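Purine-binding protein BAB2_0673 (Brucella melitensis biovar Abortus, PDB 3S99) binds adenine, probably binds other purines such as guanine as well, and may serve an ABC-type uptake system for these bases. Local coordinates at residues 68-72 with 95-99; 157-163 with 214-218. All blocks are in the same frame, centred on the assembly; numbering follows the deposited sequence.

Interaction 1 (68-72 with 95-99); sequences NVAEG and FGYMD. With ADE (adenine), chain T.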
ATOM      1  N   ASN A  68      -0.579 -13.917  10.166  1.00 19.16           N
ATOM      2  CA  ASN A  68       0.113 -13.341  11.337  1.00 20.55           C
ATOM      3  C   ASN A  68       1.543 -13.881  11.458  1.00 20.20           C
ATOM      4  O   ASN A  68       2.004 -14.188  12.542  1.00 21.74           O
ATOM      5  CB  ASN A  68      -0.696 -13.577  12.627  1.00 21.56           C
ATOM      6  CG  ASN A  68      -1.978 -12.734  12.685  1.00 23.03           C
ATOM      7  OD1 ASN A  68      -1.931 -11.535  12.488  1.00 24.23           O
ATOM      8  ND2 ASN A  68      -3.125 -13.373  12.944  1.00 21.56           N
ATOM      9  N   VAL A  69       2.213 -14.049  10.323  1.00 19.72           N
ATOM     10  CA  VAL A  69       3.585 -14.550  10.288  1.00 19.49           C
ATOM     11  C   VAL A  69       4.535 -13.343  10.463  1.00 19.83           C
ATOM     12  O   VAL A  69       4.586 -12.468   9.598  1.00 18.94           O
ATOM     13  CB  VAL A  69       3.871 -15.262   8.948  1.00 18.76           C
ATOM     14  CG1 VAL A  69       5.327 -15.711   8.846  1.00 17.07           C
ATOM     15  CG2 VAL A  69       2.951 -16.449   8.756  1.00 18.95           C
ATOM     16  N   ALA A  70       5.263 -13.302  11.580  1.00 21.45           N
ATOM     17  CA  ALA A  70       6.212 -12.215  11.868  1.00 22.26           C
ATOM     18  C   ALA A  70       7.418 -12.257  10.927  1.00 23.14           C
ATOM     19  O   ALA A  70       7.742 -13.305  10.400  1.00 22.59           O
ATOM     20  CB  ALA A  70       6.672 -12.289  13.296  1.00 22.80           C
ATOM     21  N   GLU A  71       8.080 -11.109  10.731  1.00 24.63           N
ATOM     22  CA  GLU A  71       9.359 -11.052   9.999  1.00 25.66           C
ATOM     23  C   GLU A  71      10.441 -11.845  10.737  1.00 25.70           C
ATOM     24  O   GLU A  71      10.336 -12.089  11.938  1.00 26.40           O
ATOM     25  CB  GLU A  71       9.882  -9.618   9.864  1.00 26.86           C
ATOM     26  CG  GLU A  71       8.860  -8.572   9.496  1.00 31.28           C
ATOM     27  CD  GLU A  71       9.421  -7.154   9.544  1.00 35.43           C
ATOM     28  OE1 GLU A  71      10.467  -6.913  10.192  1.00 40.81           O
ATOM     29  OE2 GLU A  71       8.803  -6.276   8.917  1.00 38.85           O
ATOM     30  N   GLY A  72      11.490 -12.231  10.012  1.00 24.43           N
ATOM     31  CA  GLY A  72      12.636 -12.881  10.621  1.00 24.26           C
ATOM     32  C   GLY A  72      12.460 -14.389  10.722  1.00 23.68           C
ATOM     33  O   GLY A  72      12.114 -15.025   9.729  1.00 22.38           O
ATOM     34  N   PHE A  95       6.576  -6.540   2.991  1.00 15.58           N
ATOM     35  CA  PHE A  95       7.921  -6.050   2.758  1.00 15.75           C
ATOM     36  C   PHE A  95       8.997  -6.753   3.575  1.00 16.18           C
ATOM     37  O   PHE A  95      10.044  -7.088   3.049  1.00 15.29           O
ATOM     38  CB  PHE A  95       7.994  -4.543   3.040  1.00 15.64           C
ATOM     39  CG  PHE A  95       9.344  -3.949   2.767  1.00 16.72           C
ATOM     40  CD1 PHE A  95       9.883  -3.977   1.484  1.00 17.76           C
ATOM     41  CD2 PHE A  95      10.070  -3.340   3.778  1.00 19.28           C
ATOM     42  CE1 PHE A  95      11.139  -3.435   1.213  1.00 17.33           C
ATOM     43  CE2 PHE A  95      11.337  -2.779   3.519  1.00 21.08           C
ATOM     44  CZ  PHE A  95      11.855  -2.815   2.216  1.00 20.24           C
ATOM     45  N   GLY A  96       8.735  -6.987   4.851  1.00 16.34           N
ATOM     46  CA  GLY A  96       9.729  -7.602   5.744  1.00 17.72           C
ATOM     47  C   GLY A  96      10.048  -9.058   5.440  1.00 17.52           C
ATOM     48  O   GLY A  96      10.979  -9.639   6.000  1.00 19.24           O
ATOM     49  N   TYR A  97       9.273  -9.661   4.556  1.00 16.44           N
ATOM     50  CA  TYR A  97       9.593 -11.000   4.083  1.00 16.71           C
ATOM     51  C   TYR A  97      10.647 -10.997   2.977  1.00 16.96           C
ATOM     52  O   TYR A  97      10.983 -12.064   2.469  1.00 16.91           O
ATOM     53  CB  TYR A  97       8.352 -11.696   3.521  1.00 16.02           C
ATOM     54  CG  TYR A  97       7.197 -11.852   4.507  1.00 17.00           C
ATOM     55  CD1 TYR A  97       7.423 -11.971   5.878  1.00 17.33           C
ATOM     56  CD2 TYR A  97       5.880 -11.876   4.055  1.00 17.20           C
ATOM     57  CE1 TYR A  97       6.378 -12.110   6.758  1.00 18.45           C
ATOM     58  CE2 TYR A  97       4.830 -12.047   4.940  1.00 18.27           C
ATOM     59  CZ  TYR A  97       5.093 -12.153   6.282  1.00 18.01           C
ATOM     60  OH  TYR A  97       4.065 -12.309   7.172  1.00 22.03           O
ATOM     61  N   MET A  98      11.184  -9.829   2.622  1.00 17.31           N
ATOM     62  CA  MET A  98      12.147  -9.771   1.509  1.00 18.55           C
ATOM     63  C   MET A  98      13.330 -10.736   1.706  1.00 18.70           C
ATOM     64  O   MET A  98      13.531 -11.659   0.936  1.00 18.57           O
ATOM     65  CB  MET A  98      12.671  -8.348   1.303  1.00 18.28           C
ATOM     66  CG  MET A  98      13.661  -8.237   0.177  1.00 19.26           C
ATOM     67  SD  MET A  98      13.892  -6.523  -0.380  1.00 22.11           S
ATOM     68  CE  MET A  98      14.807  -5.850   1.018  1.00 20.30           C
ATOM     69  N   ASP A  99      14.116 -10.487   2.730  1.00 18.87           N
ATOM     70  CA  ASP A  99      15.311 -11.284   2.993  1.00 20.01           C
ATOM     71  C   ASP A  99      15.010 -12.747   3.320  1.00 19.11           C
ATOM     72  O   ASP A  99      15.696 -13.639   2.829  1.00 20.30           O
ATOM     73  CB  ASP A  99      16.162 -10.604   4.095  1.00 21.23           C
ATOM     74  CG  ASP A  99      16.756  -9.292   3.629  1.00 23.10           C
ATOM     75  OD1 ASP A  99      16.641  -8.984   2.420  1.00 24.63           O
ATOM     76  OD2 ASP A  99      17.350  -8.574   4.462  1.00 27.73           O
TER
HETATM   77  N9  ADE T 400       4.541  -4.559   3.048  1.00 15.21           N
HETATM   78  C8  ADE T 400       4.581  -3.476   2.198  1.00 17.36           C
HETATM   79  N7  ADE T 400       3.587  -2.632   2.332  1.00 17.16           N
HETATM   80  C5  ADE T 400       2.875  -3.254   3.365  1.00 17.93           C
HETATM   81  C6  ADE T 400       1.717  -2.853   3.972  1.00 19.18           C
HETATM   82  N6  ADE T 400       1.152  -1.726   3.514  1.00 15.52           N
HETATM   83  N1  ADE T 400       1.205  -3.643   4.971  1.00 18.08           N
HETATM   84  C2  ADE T 400       1.868  -4.759   5.321  1.00 19.72           C
HETATM   85  N3  ADE T 400       2.997  -5.246   4.808  1.00 18.95           N
HETATM   86  C4  ADE T 400       3.431  -4.421   3.827  1.00 16.70           C
HETATM   87  O   HOH W   1       6.821  -6.713   6.766  1.00 23.58           O

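Interaction 2 (157-163 with 214-218); sequences SVPVPEV and QHTDS. With ADE (adenine), chain T.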
ATOM      1  N   SER A 157       3.003   3.282   9.859  1.00 20.39           N
ATOM      2  CA  SER A 157       3.353   1.924  10.286  1.00 20.01           C
ATOM      3  C   SER A 157       4.804   1.925  10.729  1.00 20.95           C
ATOM      4  O   SER A 157       5.100   2.219  11.891  1.00 20.84           O
ATOM      5  CB  SER A 157       3.139   0.942   9.120  1.00 19.61           C
ATOM      6  OG  SER A 157       3.487   1.528   7.847  1.00 18.91           O
ATOM      7  N   VAL A 158       5.697   1.641   9.779  1.00 20.68           N
ATOM      8  CA  VAL A 158       7.133   1.669  10.011  1.00 22.24           C
ATOM      9  C   VAL A 158       7.711   2.603   8.959  1.00 22.15           C
ATOM     10  O   VAL A 158       7.219   2.638   7.840  1.00 21.14           O
ATOM     11  CB  VAL A 158       7.789   0.264   9.875  1.00 21.69           C
ATOM     12  CG1 VAL A 158       7.523  -0.609  11.134  1.00 24.29           C
ATOM     13  CG2 VAL A 158       7.294  -0.438   8.660  1.00 21.69           C
ATOM     14  N   PRO A 159       8.773   3.347   9.306  1.00 22.99           N
ATOM     15  CA  PRO A 159       9.305   4.367   8.409  1.00 22.41           C
ATOM     16  C   PRO A 159      10.198   3.800   7.284  1.00 21.62           C
ATOM     17  O   PRO A 159      11.319   4.241   7.083  1.00 21.88           O
ATOM     18  CB  PRO A 159      10.090   5.284   9.368  1.00 23.74           C
ATOM     19  CG  PRO A 159      10.555   4.381  10.431  1.00 25.49           C
ATOM     20  CD  PRO A 159       9.454   3.359  10.618  1.00 24.80           C
ATOM     21  N   VAL A 160       9.689   2.839   6.523  1.00 20.00           N
ATOM     22  CA  VAL A 160      10.423   2.338   5.381  1.00 18.87           C
ATOM     23  C   VAL A 160      10.123   3.244   4.175  1.00 18.27           C
ATOM     24  O   VAL A 160       9.134   3.996   4.191  1.00 17.24           O
ATOM     25  CB  VAL A 160      10.057   0.885   5.106  1.00 18.61           C
ATOM     26  CG1 VAL A 160      10.540  -0.030   6.307  1.00 19.95           C
ATOM     27  CG2 VAL A 160       8.543   0.776   4.819  1.00 15.66           C
ATOM     28  N   PRO A 161      10.933   3.147   3.096  1.00 17.89           N
ATOM     29  CA  PRO A 161      10.722   4.075   1.981  1.00 17.25           C
ATOM     30  C   PRO A 161       9.306   4.076   1.395  1.00 16.66           C
ATOM     31  O   PRO A 161       8.796   5.138   1.062  1.00 16.64           O
ATOM     32  CB  PRO A 161      11.752   3.610   0.934  1.00 18.04           C
ATOM     33  CG  PRO A 161      12.864   2.984   1.761  1.00 18.46           C
ATOM     34  CD  PRO A 161      12.098   2.275   2.874  1.00 18.52           C
ATOM     35  N   GLU A 162       8.655   2.929   1.296  1.00 16.40           N
ATOM     36  CA  GLU A 162       7.246   2.905   0.833  1.00 17.26           C
ATOM     37  C   GLU A 162       6.328   3.867   1.628  1.00 17.81           C
ATOM     38  O   GLU A 162       5.462   4.559   1.047  1.00 17.46           O
ATOM     39  CB  GLU A 162       6.660   1.493   0.899  1.00 17.38           C
ATOM     40  CG  GLU A 162       5.173   1.392   0.508  1.00 18.26           C
ATOM     41  CD  GLU A 162       4.623   0.000   0.686  1.00 18.06           C
ATOM     42  OE1 GLU A 162       5.340  -0.954   0.299  1.00 17.83           O
ATOM     43  OE2 GLU A 162       3.490  -0.149   1.211  1.00 16.44           O
ATOM     44  N   VAL A 163       6.539   3.927   2.938  1.00 17.18           N
ATOM     45  CA  VAL A 163       5.703   4.769   3.789  1.00 16.90           C
ATOM     46  C   VAL A 163       6.082   6.242   3.655  1.00 17.72           C
ATOM     47  O   VAL A 163       5.185   7.102   3.586  1.00 18.40           O
ATOM     48  CB  VAL A 163       5.746   4.292   5.255  1.00 17.15           C
ATOM     49  CG1 VAL A 163       4.848   5.169   6.126  1.00 15.83           C
ATOM     50  CG2 VAL A 163       5.316   2.817   5.327  1.00 15.31           C
ATOM     51  N   GLN A 214      -4.009   6.509   6.837  1.00 15.96           N
ATOM     52  CA  GLN A 214      -3.076   5.534   7.443  1.00 16.73           C
ATOM     53  C   GLN A 214      -2.226   4.766   6.453  1.00 15.68           C
ATOM     54  O   GLN A 214      -2.593   4.631   5.291  1.00 15.49           O
ATOM     55  CB  GLN A 214      -3.845   4.515   8.277  1.00 17.26           C
ATOM     56  CG  GLN A 214      -4.551   3.472   7.420  1.00 17.42           C
ATOM     57  CD  GLN A 214      -5.542   2.672   8.187  1.00 19.65           C
ATOM     58  OE1 GLN A 214      -6.419   3.232   8.870  1.00 21.40           O
ATOM     59  NE2 GLN A 214      -5.448   1.347   8.066  1.00 18.39           N
ATOM     60  N   HIS A 215      -1.095   4.244   6.942  1.00 15.68           N
ATOM     61  CA  HIS A 215      -0.348   3.203   6.232  1.00 15.90           C
ATOM     62  C   HIS A 215      -0.213   1.914   7.046  1.00 16.50           C
ATOM     63  O   HIS A 215       0.713   1.120   6.848  1.00 16.37           O
ATOM     64  CB  HIS A 215       1.021   3.725   5.839  1.00 15.90           C
ATOM     65  CG  HIS A 215       1.584   3.093   4.604  1.00 17.14           C
ATOM     66  ND1 HIS A 215       2.113   3.842   3.566  1.00 17.17           N
ATOM     67  CD2 HIS A 215       1.766   1.792   4.262  1.00 17.20           C
ATOM     68  CE1 HIS A 215       2.567   3.025   2.629  1.00 15.21           C
ATOM     69  NE2 HIS A 215       2.392   1.777   3.035  1.00 15.57           N
ATOM     70  N   THR A 216      -1.153   1.711   7.966  1.00 16.93           N
ATOM     71  CA  THR A 216      -1.303   0.440   8.677  1.00 16.45           C
ATOM     72  C   THR A 216      -2.437  -0.371   8.019  1.00 16.45           C
ATOM     73  O   THR A 216      -3.133   0.120   7.106  1.00 15.89           O
ATOM     74  CB  THR A 216      -1.596   0.716  10.141  1.00 18.21           C
ATOM     75  OG1 THR A 216      -2.789   1.528  10.241  1.00 16.95           O
ATOM     76  CG2 THR A 216      -0.365   1.429  10.804  1.00 17.11           C
ATOM     77  N   ASP A 217      -2.615  -1.606   8.474  1.00 16.60           N
ATOM     78  CA  ASP A 217      -3.327  -2.649   7.713  1.00 16.73           C
ATOM     79  C   ASP A 217      -4.813  -2.801   8.010  1.00 17.51           C
ATOM     80  O   ASP A 217      -5.538  -3.425   7.233  1.00 16.44           O
ATOM     81  CB  ASP A 217      -2.626  -4.002   7.953  1.00 16.92           C
ATOM     82  CG  ASP A 217      -1.235  -4.080   7.296  1.00 17.97           C
ATOM     83  OD1 ASP A 217      -0.849  -3.097   6.591  1.00 19.65           O
ATOM     84  OD2 ASP A 217      -0.544  -5.146   7.452  1.00 19.34           O
ATOM     85  N   SER A 218      -5.279  -2.254   9.133  1.00 18.61           N
ATOM     86  CA  SER A 218      -6.596  -2.640   9.628  1.00 20.06           C
ATOM     87  C   SER A 218      -7.629  -1.534   9.504  1.00 19.80           C
ATOM     88  O   SER A 218      -7.298  -0.376   9.238  1.00 20.56           O
ATOM     89  CB  SER A 218      -6.533  -3.104  11.100  1.00 20.87           C
ATOM     90  OG  SER A 218      -6.683  -1.998  11.959  1.00 20.81           O
TER
HETATM   91  N9  ADE T 400       4.541  -4.559   3.048  1.00 15.21           N
HETATM   92  C8  ADE T 400       4.581  -3.476   2.198  1.00 17.36           C
HETATM   93  N7  ADE T 400       3.587  -2.632   2.332  1.00 17.16           N
HETATM   94  C5  ADE T 400       2.875  -3.254   3.365  1.00 17.93           C
HETATM   95  C6  ADE T 400       1.717  -2.853   3.972  1.00 19.18           C
HETATM   96  N6  ADE T 400       1.152  -1.726   3.514  1.00 15.52           N
HETATM   97  N1  ADE T 400       1.205  -3.643   4.971  1.00 18.08           N
HETATM   98  C2  ADE T 400       1.868  -4.759   5.321  1.00 19.72           C
HETATM   99  N3  ADE T 400       2.997  -5.246   4.808  1.00 18.95           N
HETATM  100  C4  ADE T 400       3.431  -4.421   3.827  1.00 16.70           C
HETATM  101  O   HOH W   2       2.297   6.482   3.534  1.00 17.70           O

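Interaction 1 (68-72 with 95-99)
Beside the adenine site of this two-lobed binding protein, the loop after strand 61-66 meets the 3-10 turn that follows strand 89-92, both strands of one parallel sheet; Tyr97 joins them by bonding to Val69. The phenol OH of Tyr97 donates to the backbone O of Val69 at 2.5 Å. This is very short, so the exact length is doubtful. The carbonyl oxygen lies at the edge of the ring and in its plane. It is also 3.4 Å from Tyr97 CE1. CG of Tyr97 sits beside the backbone N (chi1 -59°), and from there the ring extends to the loop 68-72. The Val69 side chain crosses the Tyr97 side chain at about a right angle, with Val69 CB 3.5 Å from Tyr97 OH.

A second link runs through Glu71. Beyond CG its chain is extended (chi2 173°), which carries the carboxylate to Gly96. Glu71 OE2 comes within 3.6 Å of Gly96 CA, an approach that the missing side chain of Gly96 permits. A water bridges the same two residues. It donates to Glu71 OE2 at 3.0 Å and accepts from Gly96 N at 2.7 Å. The Glu71 side chain is also about 4 Å from that of Trp191, an adenine-binding residue. Just before Gly96, the backbone N of Phe95 lies 2.8 Å from adenine N9, so the segment 95-99 touches the ligand directly.

The loop 68-72 leads from strand 61-66 into helix 73-84, with Gly72 as N-cap and Ala70 N hydrogen-bonded to Asp74 OD2. The segment 95-99 begins as a 3-10 turn and enters helix 98-105. Tyr97 is buried between these parts, against Ile32 of strand 27-32, Ala75 of helix 73-84 and His115 of strand 112-116.

Interaction 2 (157-163 with 214-218)
The His215 ring has Val163 over one face and polar partners at its edges. Val163 CG2 stands almost exactly above the ring centre, 3.7 Å from the centroid, in a CH-pi contact. At the edge, in the ring plane, His215 NE2 donates to Glu162 OE2 at 2.9 Å, with an N-H...O angle of 160°. The ring and the carboxylate are turned 38° apart, and OE2 is met on its anti side. With CG anti to the backbone N (chi1 177°) and an extended chain beyond it, the Glu162 side chain reaches from the first turn of helix 161-175 to the ring. At another part of the edge, His215 ND1 lies 2.6 Å from a water O; that water donates a hydrogen bond to Val163 O. Adenine N6 is near the edge at CD2.

Ser157 holds the backbone of the histidine. Its OG donates to His215 O at 3.0 Å, from above the carbonyl plane. Thr216 CG2 packs on Ser157 CA at 3.8 Å, while Thr216 OG1 is bonded to Glu197.

Both segments reach the ligand. Glu162 OE2 is 2.7 Å from adenine N7, and Asp217 OD1 is 2.7 Å from adenine N1. His215 lines the pocket itself and, by its bond to Glu162 OE2, probably also limits the rotation of the carboxylate that faces N7. Carboxylate oxygens this close to ring nitrogens suggest a proton between them in each case. Each proton could sit on the base or on the carboxylate, and the positions do not settle which; a 7H form of adenine is one possibility at N7.

In the fold
The two contacts come in series along the chain, interaction 1 first, and their centres are 14 Å apart. They belong to different lobes. Interaction 1 follows strands 61-66 and 89-92 of the parallel sheet. Interaction 2 follows the neighbouring strands 151-156 and 211-214 of the mixed sheet. Each leads into helices at the ligand cleft, among them 73-84 and 98-105 on one side and 161-175 and 220-227 on the other. Adenine touches both. The contacts also meet directly, with Phe95 CE2 4.0 Å from Val160 CG1. The purine is therefore enclosed between two lobes, as expected for a periplasmic-type binding protein of an ABC system.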